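Local coordinates for protein NAD-dependent dehydrogenase (Rhizobium meliloti, PDB 4Z0P) that reduces glyoxylate and hydroxypyruvate with NADPH as the hydride donor, and is captured here with the cofactor and oxalate bound, at residues D195-L200 against P228-A233; G237-A242 against D259-E264; D243-L248 against E269-D274. All blocks are in the same frame, centred on the assembly; numbering follows the deposited sequence.

Overall arrangement
The three contacts run from the cofactor outward through one Rossmann-type domain. Contact 1 pairs two central strands whose C-terminal end reaches the nicotinamide carboxamide of NADPH; contact 2, its centre about 13 Å from that of contact 1, joins the start of helix 241-250 to the loop that follows strand 255-258 and grips the same carboxamide through Asp-259. Asn-232 ties the two, its ND2 lying 2.8 Å from OE1 of Gln-239. Contact 3 continues along the same helix, its centre about 11 Å from that of contact 2 and the side chain of Ile-244 about 14 Å from NADPH. Phe-230, Gln-239 and Ile-244 meet where the three adjoin.

Contact 1 of 3, residues D195-L200 against P228-A233; sequences DFLVGL and PVFINA. With NDP (NADPH dihydro-nicotinamide-adenine-dinucleotide phosphate), chain H.
Leu-197 N donates to Val-229 O at 2.9 Å, one of five backbone bonds between two parallel strands. Leu-197 then accepts through its own carbonyl, O to N of Ile-231 at 2.7 Å, and Gly-199 N gives to Ile-231 O. Donors from Val-229 and Ala-233 close the two ends on Asp-195 O and Gly-199 O. On one face, Phe-196 and Val-229 lie side by side and point the same way, ring atom CD1 of Phe-196 3.8 Å from CB of Val-229; farther along, CG2 of Val-198 meets CD1 of Ile-231. The other face holds Leu-197, whose CD2 comes within 3.9 Å of CD1 of Phe-230.

Strands 196-199 and 229-232 form the beta-alpha-beta unit with helix 213-216, in the middle of the parallel Rossmann sheet, and the 15° between their directions is a slight twist. As in dinucleotide-binding folds generally, the ligand sits at the C-terminal ends of the strands: N7N of NADPH donates to Ala-233 O at 2.9 Å.

In the second shell, helix 97-115 packs through Trp-106 on Ile-231 and Ala-233, while Phe-211 and Phe-216 meet the ring of Phe-230. The amide of Asn-232 is held from both ends, ND2 donating to Gln-239 OE1 and OD1 accepting from Gly-234 N.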
loop_
_atom_site.group_PDB
_atom_site.type_symbol
_atom_site.label_atom_id
_atom_site.label_comp_id
_atom_site.label_asym_id
_atom_site.label_seq_id
_atom_site.Cartn_x
_atom_site.Cartn_y
_atom_site.Cartn_z
ATOM N N ASP A 195 -14.632 9.363 3.166
ATOM C CA ASP A 195 -13.526 9.775 4.035
ATOM C C ASP A 195 -12.247 10.094 3.272
ATOM O O ASP A 195 -11.566 11.070 3.579
ATOM C CB ASP A 195 -13.206 8.673 5.063
ATOM C CG ASP A 195 -14.403 8.276 5.917
ATOM O OD1 ASP A 195 -15.054 9.191 6.486
ATOM O OD2 ASP A 195 -14.709 7.037 6.034
ATOM N N PHE A 196 -11.871 9.222 2.343
ATOM C CA PHE A 196 -10.716 9.435 1.462
ATOM C C PHE A 196 -11.255 9.597 0.049
ATOM O O PHE A 196 -11.762 8.638 -0.529
ATOM C CB PHE A 196 -9.756 8.230 1.431
ATOM C CG PHE A 196 -8.985 7.941 2.709
ATOM C CD1 PHE A 196 -9.139 8.665 3.888
ATOM C CD2 PHE A 196 -8.098 6.861 2.713
ATOM C CE1 PHE A 196 -8.398 8.336 5.027
ATOM C CE2 PHE A 196 -7.375 6.521 3.855
ATOM C CZ PHE A 196 -7.530 7.256 5.007
ATOM N N LEU A 197 -11.109 10.799 -0.514
ATOM C CA LEU A 197 -11.544 11.081 -1.876
ATOM C C LEU A 197 -10.399 10.850 -2.835
ATOM O O LEU A 197 -9.343 11.461 -2.673
ATOM C CB LEU A 197 -12.010 12.533 -1.988
ATOM C CG LEU A 197 -12.494 12.962 -3.386
ATOM C CD1 LEU A 197 -13.709 12.170 -3.805
ATOM C CD2 LEU A 197 -12.816 14.440 -3.406
ATOM N N VAL A 198 -10.622 10.018 -3.849
ATOM C CA VAL A 198 -9.627 9.719 -4.880
ATOM C C VAL A 198 -10.130 10.233 -6.217
ATOM O O VAL A 198 -11.201 9.829 -6.682
ATOM C CB VAL A 198 -9.370 8.212 -5.012
ATOM C CG1 VAL A 198 -8.426 7.893 -6.176
ATOM C CG2 VAL A 198 -8.748 7.679 -3.718
ATOM N N GLY A 199 -9.346 11.106 -6.839
ATOM C CA GLY A 199 -9.641 11.615 -8.170
ATOM C C GLY A 199 -8.918 10.832 -9.275
ATOM O O GLY A 199 -7.690 10.820 -9.338
ATOM N N LEU A 200 -9.702 10.212 -10.145
ATOM C CA LEU A 200 -9.230 9.532 -11.354
ATOM C C LEU A 200 -10.086 9.934 -12.560
ATOM O O LEU A 200 -10.495 9.102 -13.355
ATOM C CB LEU A 200 -9.239 8.035 -11.154
ATOM C CG LEU A 200 -8.096 7.546 -10.247
ATOM C CD1 LEU A 200 -8.323 6.091 -9.849
ATOM C CD2 LEU A 200 -6.747 7.719 -10.903
ATOM N N PRO A 228 -11.593 14.544 6.314
ATOM C CA PRO A 228 -11.306 13.792 5.094
ATOM C C PRO A 228 -9.904 14.058 4.522
ATOM O O PRO A 228 -9.250 15.046 4.867
ATOM C CB PRO A 228 -12.387 14.319 4.134
ATOM C CG PRO A 228 -12.586 15.745 4.571
ATOM C CD PRO A 228 -12.480 15.689 6.054
ATOM N N VAL A 229 -9.494 13.180 3.613
ATOM C CA VAL A 229 -8.272 13.271 2.824
ATOM C C VAL A 229 -8.591 13.369 1.339
ATOM O O VAL A 229 -9.541 12.750 0.858
ATOM C CB VAL A 229 -7.417 12.004 3.088
ATOM C CG1 VAL A 229 -6.198 11.914 2.192
ATOM C CG2 VAL A 229 -6.992 12.025 4.551
ATOM N N PHE A 230 -7.783 14.141 0.613
ATOM C CA PHE A 230 -7.919 14.302 -0.834
ATOM C C PHE A 230 -6.716 13.718 -1.552
ATOM O O PHE A 230 -5.565 14.102 -1.286
ATOM C CB PHE A 230 -8.036 15.779 -1.199
ATOM C CG PHE A 230 -8.118 16.040 -2.677
ATOM C CD1 PHE A 230 -9.055 15.375 -3.473
ATOM C CD2 PHE A 230 -7.296 16.970 -3.284
ATOM C CE1 PHE A 230 -9.158 15.636 -4.839
ATOM C CE2 PHE A 230 -7.395 17.234 -4.653
ATOM C CZ PHE A 230 -8.327 16.569 -5.432
ATOM N N ILE A 231 -6.989 12.830 -2.504
ATOM C CA ILE A 231 -5.941 12.130 -3.255
ATOM C C ILE A 231 -6.243 12.324 -4.728
ATOM O O ILE A 231 -7.346 11.959 -5.194
ATOM C CB ILE A 231 -5.961 10.635 -2.916
ATOM C CG1 ILE A 231 -5.589 10.416 -1.445
ATOM C CG2 ILE A 231 -5.072 9.818 -3.868
ATOM C CD1 ILE A 231 -6.059 9.071 -0.943
ATOM N N ASN A 232 -5.337 12.973 -5.460
ATOM C CA ASN A 232 -5.577 13.192 -6.892
ATOM C C ASN A 232 -4.461 12.696 -7.780
ATOM O O ASN A 232 -3.306 13.101 -7.625
ATOM C CB ASN A 232 -5.838 14.669 -7.201
ATOM C CG ASN A 232 -6.379 14.903 -8.622
ATOM O OD1 ASN A 232 -6.861 13.991 -9.304
ATOM N ND2 ASN A 232 -6.327 16.141 -9.050
ATOM N N ALA A 233 -4.805 11.810 -8.704
ATOM C CA ALA A 233 -3.877 11.380 -9.751
ATOM C C ALA A 233 -4.492 11.449 -11.134
ATOM O O ALA A 233 -3.993 10.794 -12.069
ATOM C CB ALA A 233 -3.356 9.972 -9.477
HETATM P PA NDP H . -11.580 6.490 -18.642
HETATM O O1A NDP H . -12.032 7.262 -19.872
HETATM O O2A NDP H . -11.589 5.000 -18.723
HETATM O O5B NDP H . -12.532 6.944 -17.461
HETATM C C5B NDP H . -12.923 8.280 -17.228
HETATM C C4B NDP H . -14.012 8.274 -16.190
HETATM O O4B NDP H . -14.270 9.633 -15.848
HETATM C C3B NDP H . -15.336 7.686 -16.674
HETATM O O3B NDP H . -15.922 6.987 -15.581
HETATM C C2B NDP H . -16.149 8.914 -17.022
HETATM O O2B NDP H . -17.550 8.755 -16.915
HETATM C C1B NDP H . -15.667 9.854 -15.948
HETATM N N9A NDP H . -15.974 11.245 -16.320
HETATM C C8A NDP H . -15.477 12.007 -17.315
HETATM N N7A NDP H . -15.983 13.219 -17.357
HETATM C C5A NDP H . -16.868 13.240 -16.316
HETATM C C6A NDP H . -17.750 14.224 -15.827
HETATM N N6A NDP H . -17.840 15.460 -16.371
HETATM N N1A NDP H . -18.522 13.921 -14.746
HETATM C C2A NDP H . -18.429 12.696 -14.208
HETATM N N3A NDP H . -17.642 11.686 -14.592
HETATM C C4A NDP H . -16.871 12.031 -15.655
HETATM O O3 NDP H . -10.128 7.110 -18.296
HETATM P PN NDP H . -9.005 6.282 -17.468
HETATM O O1N NDP H . -9.607 5.673 -16.247
HETATM O O2N NDP H . -8.213 5.423 -18.389
HETATM O O5D NDP H . -8.049 7.507 -17.121
HETATM C C5D NDP H . -8.532 8.547 -16.295
HETATM C C4D NDP H . -7.557 9.715 -16.275
HETATM O O4D NDP H . -6.430 9.411 -15.449
HETATM C C3D NDP H . -6.909 10.088 -17.602
HETATM O O3D NDP H . -7.808 10.878 -18.406
HETATM C C2D NDP H . -5.657 10.856 -17.226
HETATM O O2D NDP H . -5.936 12.265 -17.137
HETATM C C1D NDP H . -5.384 10.302 -15.803
HETATM N N1N NDP H . -4.104 9.597 -15.705
HETATM C C2N NDP H . -3.092 10.068 -14.877
HETATM C C3N NDP H . -1.901 9.417 -14.755
HETATM C C7N NDP H . -0.851 9.810 -13.760
HETATM O O7N NDP H . 0.296 9.342 -13.909
HETATM N N7N NDP H . -1.144 10.639 -12.781
HETATM C C4N NDP H . -1.651 8.206 -15.576
HETATM C C5N NDP H . -2.777 7.787 -16.446
HETATM C C6N NDP H . -3.925 8.438 -16.474
HETATM P P2B NDP H . -18.378 7.914 -18.010
HETATM O O1X NDP H . -18.004 6.482 -17.726
HETATM O O2X NDP H . -19.811 8.245 -17.632
HETATM O O3X NDP H . -17.958 8.404 -19.345
#

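Contact 2 of 3, residues G237-A242 against D259-E264; sequences GSQVEA and DVFERE. With NDP (NADPH dihydro-nicotinamide-adenine-dinucleotide phosphate), chain H.
Glu-241 and Glu-262 reach toward each other tip to tip, yet each carboxylate is bound to the other residue's backbone amide. OE2 of Glu-262 receives Glu-241 N at 2.8 Å in a nearly straight bond, met on its anti side and 30° out of the carboxylate plane. In return, OE2 of Glu-241 takes Glu-262 N, also at 2.8 Å, from above its own plane. The two carboxylates are turned 80° against each other.

Both glutamates set CG anti to the carbonyl carbon and run extended beyond it, which carries each carboxylate across to the opposite backbone. Gln-239 differs: its CG lies between the backbone N and the carbonyl carbon (chi1 76°), a crowded position, and the chain then extends so that the amide lies between two acceptors. NE2 donates in the amide plane to the anti lone pair of Glu-241 OE2, at 3.0 Å, and also to Val-260 O, with a more bent geometry. Its OE1 accepts from Asn-232 of the adjoining strand. Glu-241 OE2 also rests at the edge of the Phe-261 ring, 3.5 Å from CD1.

Val-240 is the N-cap residue of helix 241-250, so Glu-262 meets an amide of that helix's first turn. One water bridges Glu-262 OE2 to Ala-242 N; another links Glu-241 OE1 to Arg-263 N. At the head of the loop, Asp-259 OD2 receives N7N of NADPH at 2.9 Å.

OE1 of Glu-241 and OE2 of Glu-262 stand 4.2 Å apart, a like-charge approach that the surrounding amide and water donors, and perhaps the helix N-terminus, would probably offset in part; the loop leading from the cofactor is thus joined to the helix start mainly by carboxylate-to-amide bonds.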
loop_
_atom_site.group_PDB
_atom_site.type_symbol
_atom_site.label_atom_id
_atom_site.label_comp_id
_atom_site.label_asym_id
_atom_site.label_seq_id
_atom_site.Cartn_x
_atom_site.Cartn_y
_atom_site.Cartn_z
ATOM N N GLY A 237 -5.450 20.316 -13.512
ATOM C CA GLY A 237 -6.441 21.325 -13.866
ATOM C C GLY A 237 -7.824 21.086 -13.271
ATOM O O GLY A 237 -8.664 21.984 -13.293
ATOM N N SER A 238 -8.074 19.882 -12.748
ATOM C CA SER A 238 -9.333 19.579 -12.074
ATOM C C SER A 238 -9.387 20.092 -10.636
ATOM O O SER A 238 -10.452 20.068 -10.029
ATOM C CB SER A 238 -9.641 18.078 -12.119
ATOM O OG SER A 238 -9.833 17.655 -13.460
ATOM N N GLN A 239 -8.271 20.570 -10.083
ATOM C CA GLN A 239 -8.266 21.022 -8.702
ATOM C C GLN A 239 -7.959 22.497 -8.582
ATOM O O GLN A 239 -7.386 23.124 -9.493
ATOM C CB GLN A 239 -7.284 20.191 -7.867
ATOM C CG GLN A 239 -5.817 20.540 -8.066
ATOM C CD GLN A 239 -4.864 19.402 -7.760
ATOM O OE1 GLN A 239 -5.262 18.256 -7.520
ATOM N NE2 GLN A 239 -3.570 19.719 -7.773
ATOM N N VAL A 240 -8.410 23.067 -7.467
ATOM C CA VAL A 240 -8.146 24.469 -7.140
ATOM C C VAL A 240 -7.153 24.453 -5.988
ATOM O O VAL A 240 -7.536 24.271 -4.821
ATOM C CB VAL A 240 -9.432 25.246 -6.773
ATOM C CG1 VAL A 240 -9.132 26.717 -6.556
ATOM C CG2 VAL A 240 -10.469 25.082 -7.871
ATOM N N GLU A 241 -5.875 24.616 -6.314
ATOM C CA GLU A 241 -4.827 24.500 -5.296
ATOM C C GLU A 241 -4.913 25.536 -4.191
ATOM O O GLU A 241 -4.599 25.234 -3.052
ATOM C CB GLU A 241 -3.438 24.509 -5.942
ATOM C CG GLU A 241 -3.201 23.166 -6.627
ATOM C CD GLU A 241 -2.035 23.129 -7.591
ATOM O OE1 GLU A 241 -1.194 24.036 -7.584
ATOM O OE2 GLU A 241 -1.978 22.152 -8.348
ATOM N N ALA A 242 -5.375 26.741 -4.504
ATOM C CA ALA A 242 -5.588 27.735 -3.457
ATOM C C ALA A 242 -6.543 27.189 -2.377
ATOM O O ALA A 242 -6.356 27.441 -1.183
ATOM C CB ALA A 242 -6.130 29.035 -4.043
ATOM N N ASP A 259 -0.364 13.887 -7.056
ATOM C CA ASP A 259 0.546 13.482 -8.124
ATOM C C ASP A 259 0.534 14.460 -9.287
ATOM O O ASP A 259 1.391 14.387 -10.168
ATOM C CB ASP A 259 0.158 12.108 -8.666
ATOM C CG ASP A 259 1.228 11.514 -9.582
ATOM O OD1 ASP A 259 2.432 11.393 -9.165
ATOM O OD2 ASP A 259 0.865 11.170 -10.740
ATOM N N VAL A 260 -0.485 15.323 -9.315
ATOM C CA VAL A 260 -0.767 16.204 -10.472
ATOM C C VAL A 260 -1.078 17.597 -9.958
ATOM O O VAL A 260 -1.596 17.750 -8.841
ATOM C CB VAL A 260 -1.905 15.645 -11.355
ATOM C CG1 VAL A 260 -1.490 14.312 -11.959
ATOM C CG2 VAL A 260 -3.185 15.475 -10.554
ATOM N N PHE A 261 -0.711 18.602 -10.751
ATOM C CA PHE A 261 -0.755 19.994 -10.348
ATOM C C PHE A 261 -1.240 20.894 -11.479
ATOM O O PHE A 261 -1.091 20.566 -12.636
ATOM C CB PHE A 261 0.619 20.451 -9.837
ATOM C CG PHE A 261 1.060 19.656 -8.658
ATOM C CD1 PHE A 261 0.661 20.003 -7.387
ATOM C CD2 PHE A 261 1.752 18.458 -8.845
ATOM C CE1 PHE A 261 1.014 19.201 -6.306
ATOM C CE2 PHE A 261 2.112 17.654 -7.768
ATOM C CZ PHE A 261 1.722 18.027 -6.508
ATOM N N GLU A 262 -1.833 22.016 -11.100
ATOM C CA GLU A 262 -2.371 22.971 -12.079
ATOM C C GLU A 262 -1.304 23.439 -13.067
ATOM O O GLU A 262 -1.607 23.655 -14.246
ATOM C CB GLU A 262 -3.014 24.178 -11.382
ATOM C CG GLU A 262 -4.271 23.881 -10.586
ATOM C CD GLU A 262 -4.919 25.153 -10.078
ATOM O OE1 GLU A 262 -5.435 25.945 -10.893
ATOM O OE2 GLU A 262 -4.925 25.365 -8.870
ATOM N N ARG A 263 -0.068 23.613 -12.593
ATOM C CA ARG A 263 1.056 23.963 -13.449
ATOM C C ARG A 263 2.205 23.025 -13.120
ATOM O O ARG A 263 2.690 23.025 -11.981
ATOM C CB ARG A 263 1.487 25.429 -13.231
ATOM C CG ARG A 263 0.444 26.450 -13.682
ATOM N N GLU A 264 2.607 22.194 -14.094
ATOM C CA GLU A 264 3.694 21.238 -13.905
ATOM C C GLU A 264 4.858 21.634 -14.810
ATOM O O GLU A 264 4.614 22.165 -15.901
ATOM C CB GLU A 264 3.254 19.813 -14.272
ATOM C CG GLU A 264 2.128 19.306 -13.398
ATOM C CD GLU A 264 1.613 17.925 -13.773
ATOM O OE1 GLU A 264 2.153 17.248 -14.677
ATOM O OE2 GLU A 264 0.644 17.508 -13.129
HETATM P PA NDP H . -11.580 6.490 -18.642
HETATM O O1A NDP H . -12.032 7.262 -19.872
HETATM O O2A NDP H . -11.589 5.000 -18.723
HETATM O O5B NDP H . -12.532 6.944 -17.461
HETATM C C5B NDP H . -12.923 8.280 -17.228
HETATM C C4B NDP H . -14.012 8.274 -16.190
HETATM O O4B NDP H . -14.270 9.633 -15.848
HETATM C C3B NDP H . -15.336 7.686 -16.674
HETATM O O3B NDP H . -15.922 6.987 -15.581
HETATM C C2B NDP H . -16.149 8.914 -17.022
HETATM O O2B NDP H . -17.550 8.755 -16.915
HETATM C C1B NDP H . -15.667 9.854 -15.948
HETATM N N9A NDP H . -15.974 11.245 -16.320
HETATM C C8A NDP H . -15.477 12.007 -17.315
HETATM N N7A NDP H . -15.983 13.219 -17.357
HETATM C C5A NDP H . -16.868 13.240 -16.316
HETATM C C6A NDP H . -17.750 14.224 -15.827
HETATM N N6A NDP H . -17.840 15.460 -16.371
HETATM N N1A NDP H . -18.522 13.921 -14.746
HETATM C C2A NDP H . -18.429 12.696 -14.208
HETATM N N3A NDP H . -17.642 11.686 -14.592
HETATM C C4A NDP H . -16.871 12.031 -15.655
HETATM O O3 NDP H . -10.128 7.110 -18.296
HETATM P PN NDP H . -9.005 6.282 -17.468
HETATM O O1N NDP H . -9.607 5.673 -16.247
HETATM O O2N NDP H . -8.213 5.423 -18.389
HETATM O O5D NDP H . -8.049 7.507 -17.121
HETATM C C5D NDP H . -8.532 8.547 -16.295
HETATM C C4D NDP H . -7.557 9.715 -16.275
HETATM O O4D NDP H . -6.430 9.411 -15.449
HETATM C C3D NDP H . -6.909 10.088 -17.602
HETATM O O3D NDP H . -7.808 10.878 -18.406
HETATM C C2D NDP H . -5.657 10.856 -17.226
HETATM O O2D NDP H . -5.936 12.265 -17.137
HETATM C C1D NDP H . -5.384 10.302 -15.803
HETATM N N1N NDP H . -4.104 9.597 -15.705
HETATM C C2N NDP H . -3.092 10.068 -14.877
HETATM C C3N NDP H . -1.901 9.417 -14.755
HETATM C C7N NDP H . -0.851 9.810 -13.760
HETATM O O7N NDP H . 0.296 9.342 -13.909
HETATM N N7N NDP H . -1.144 10.639 -12.781
HETATM C C4N NDP H . -1.651 8.206 -15.576
HETATM C C5N NDP H . -2.777 7.787 -16.446
HETATM C C6N NDP H . -3.925 8.438 -16.474
HETATM P P2B NDP H . -18.378 7.914 -18.010
HETATM O O1X NDP H . -18.004 6.482 -17.726
HETATM O O2X NDP H . -19.811 8.245 -17.632
HETATM O O3X NDP H . -17.958 8.404 -19.345
HETATM O O HOH W 1 0.512 24.263 -9.747
HETATM O O HOH W 2 -5.423 27.705 -7.211
#

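Contact 3 of 3, residues D243-L248 against E269-D274; sequences DILECL and ESRFWD
With CG anti to the carbonyl carbon in both (chi1 -72° and -69°), the side chains of Phe-272 and Leu-245 set out on courses that meet between the helix and the loop. The two cross obliquely, CD2 of Leu-245 lying 3.5 Å from CE1 of Phe-272, with CG of Leu-245 3.8 Å from both CE1 and CZ of that ring. Ile-244 crosses the Phe-272 side chain at about a right angle and brings CG2 to the ring's edge, 3.9 Å from CE1; CD1 of Leu-248 lies at the edge more distantly. An alanine in place of Phe-272 would probably open a gap beside Ile-244 and Leu-245 and leave their methyl groups without the ring they pack on.

Arg-271 bends at chi3 (61°), and its guanidinium lies with one face toward Leu-245 CD2 while NH1 forms a salt bridge with Asp-249. An ST turn, in which Ser-270 OG accepts from Phe-272 N at 3.1 Å, shapes the loop just before the ring.

Trp-273 stacks on His-128 of the second subunit. Helix 241-250 follows strand 229-232 and precedes strand 255-258 in the Rossmann-type domain; Ile-244 packs on Phe-216 of helix 213-216, and Phe-272 on Val-280 of strand 278-280.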
loop_
_atom_site.group_PDB
_atom_site.type_symbol
_atom_site.label_atom_id
_atom_site.label_comp_id
_atom_site.label_asym_id
_atom_site.label_seq_id
_atom_site.Cartn_x
_atom_site.Cartn_y
_atom_site.Cartn_z
ATOM N N ASP A 243 -7.574 26.465 -2.810
ATOM C CA ASP A 243 -8.574 25.895 -1.904
ATOM C C ASP A 243 -8.028 24.699 -1.141
ATOM O O ASP A 243 -8.320 24.531 0.034
ATOM C CB ASP A 243 -9.819 25.457 -2.670
ATOM C CG ASP A 243 -10.616 26.603 -3.242
ATOM O OD1 ASP A 243 -10.267 27.790 -3.066
ATOM O OD2 ASP A 243 -11.671 26.308 -3.847
ATOM N N ILE A 244 -7.241 23.861 -1.804
ATOM C CA ILE A 244 -6.598 22.733 -1.130
ATOM C C ILE A 244 -5.761 23.265 0.035
ATOM O O ILE A 244 -5.859 22.785 1.169
ATOM C CB ILE A 244 -5.702 21.896 -2.081
ATOM C CG1 ILE A 244 -6.534 21.189 -3.173
ATOM C CG2 ILE A 244 -4.956 20.838 -1.285
ATOM C CD1 ILE A 244 -5.676 20.532 -4.251
ATOM N N LEU A 245 -4.946 24.274 -0.253
ATOM C CA LEU A 245 -4.083 24.866 0.782
ATOM C C LEU A 245 -4.885 25.485 1.943
ATOM O O LEU A 245 -4.542 25.254 3.113
ATOM C CB LEU A 245 -3.137 25.895 0.174
ATOM C CG LEU A 245 -2.056 25.317 -0.741
ATOM C CD1 LEU A 245 -1.426 26.388 -1.612
ATOM C CD2 LEU A 245 -0.998 24.620 0.089
ATOM N N GLU A 246 -5.919 26.271 1.622
ATOM C CA GLU A 246 -6.806 26.853 2.640
ATOM C C GLU A 246 -7.419 25.779 3.525
ATOM O O GLU A 246 -7.468 25.924 4.747
ATOM C CB GLU A 246 -7.959 27.632 1.995
ATOM C CG GLU A 246 -7.585 29.006 1.494
ATOM C CD GLU A 246 -8.778 29.937 1.462
ATOM O OE1 GLU A 246 -8.603 31.113 1.840
ATOM O OE2 GLU A 246 -9.880 29.481 1.067
ATOM N N CYS A 247 -7.869 24.697 2.890
ATOM C CA CYS A 247 -8.523 23.617 3.611
ATOM C C CYS A 247 -7.563 22.783 4.440
ATOM O O CYS A 247 -7.949 22.300 5.500
ATOM C CB CYS A 247 -9.298 22.725 2.660
ATOM S SG CYS A 247 -10.778 23.534 2.004
ATOM N N LEU A 248 -6.331 22.587 3.974
ATOM C CA LEU A 248 -5.318 21.955 4.806
ATOM C C LEU A 248 -4.965 22.813 6.016
ATOM O O LEU A 248 -4.816 22.310 7.147
ATOM C CB LEU A 248 -4.059 21.643 3.981
ATOM C CG LEU A 248 -4.221 20.530 2.942
ATOM C CD1 LEU A 248 -3.118 20.598 1.895
ATOM C CD2 LEU A 248 -4.273 19.148 3.609
ATOM N N GLU A 269 8.707 27.118 -5.514
ATOM C CA GLU A 269 8.212 28.005 -4.460
ATOM C C GLU A 269 6.879 27.522 -3.852
ATOM O O GLU A 269 6.355 28.137 -2.926
ATOM C CB GLU A 269 8.077 29.428 -5.017
ATOM C CG GLU A 269 9.340 29.935 -5.705
ATOM C CD GLU A 269 10.575 29.815 -4.840
ATOM O OE1 GLU A 269 10.484 30.133 -3.635
ATOM O OE2 GLU A 269 11.641 29.406 -5.359
ATOM N N SER A 270 6.332 26.408 -4.350
ATOM C CA SER A 270 5.038 25.905 -3.856
ATOM C C SER A 270 5.111 25.524 -2.391
ATOM O O SER A 270 6.074 24.922 -1.947
ATOM C CB SER A 270 4.556 24.685 -4.666
ATOM O OG SER A 270 3.316 24.189 -4.167
ATOM N N ARG A 271 4.061 25.853 -1.646
ATOM C CA ARG A 271 3.928 25.362 -0.283
ATOM C C ARG A 271 3.798 23.842 -0.181
ATOM O O ARG A 271 4.089 23.290 0.876
ATOM C CB ARG A 271 2.726 26.012 0.394
ATOM C CG ARG A 271 2.938 27.499 0.689
ATOM C CD ARG A 271 1.748 28.039 1.469
ATOM N NE ARG A 271 1.620 27.325 2.741
ATOM C CZ ARG A 271 0.493 27.156 3.433
ATOM N NH1 ARG A 271 -0.658 27.634 2.989
ATOM N NH2 ARG A 271 0.531 26.491 4.584
ATOM N N PHE A 272 3.361 23.171 -1.244
ATOM C CA PHE A 272 3.036 21.750 -1.134
ATOM C C PHE A 272 4.254 20.904 -0.754
ATOM O O PHE A 272 4.101 19.896 -0.089
ATOM C CB PHE A 272 2.417 21.199 -2.406
ATOM C CG PHE A 272 1.011 21.651 -2.663
ATOM C CD1 PHE A 272 -0.003 21.403 -1.733
ATOM C CD2 PHE A 272 0.685 22.270 -3.840
ATOM C CE1 PHE A 272 -1.288 21.780 -1.987
ATOM C CE2 PHE A 272 -0.607 22.681 -4.102
ATOM C CZ PHE A 272 -1.594 22.452 -3.162
ATOM N N TRP A 273 5.452 21.303 -1.185
ATOM C CA TRP A 273 6.650 20.520 -0.914
ATOM C C TRP A 273 6.895 20.288 0.575
ATOM O O TRP A 273 7.433 19.247 0.951
ATOM C CB TRP A 273 7.884 21.175 -1.511
ATOM C CG TRP A 273 7.894 21.378 -3.019
ATOM C CD1 TRP A 273 7.800 22.564 -3.687
ATOM C CD2 TRP A 273 8.081 20.376 -4.022
ATOM N NE1 TRP A 273 7.907 22.365 -5.031
ATOM C CE2 TRP A 273 8.078 21.032 -5.279
ATOM C CE3 TRP A 273 8.240 18.995 -3.988
ATOM C CZ2 TRP A 273 8.236 20.352 -6.473
ATOM C CZ3 TRP A 273 8.416 18.312 -5.193
ATOM C CH2 TRP A 273 8.413 18.982 -6.413
ATOM N N ASP A 274 6.575 21.279 1.399
ATOM C CA ASP A 274 6.922 21.269 2.827
ATOM C C ASP A 274 5.748 21.013 3.765
ATOM O O ASP A 274 5.923 21.127 4.975
ATOM C CB ASP A 274 7.528 22.620 3.230
ATOM C CG ASP A 274 8.878 22.898 2.586
ATOM O OD1 ASP A 274 9.635 21.958 2.294
ATOM O OD2 ASP A 274 9.191 24.096 2.414
#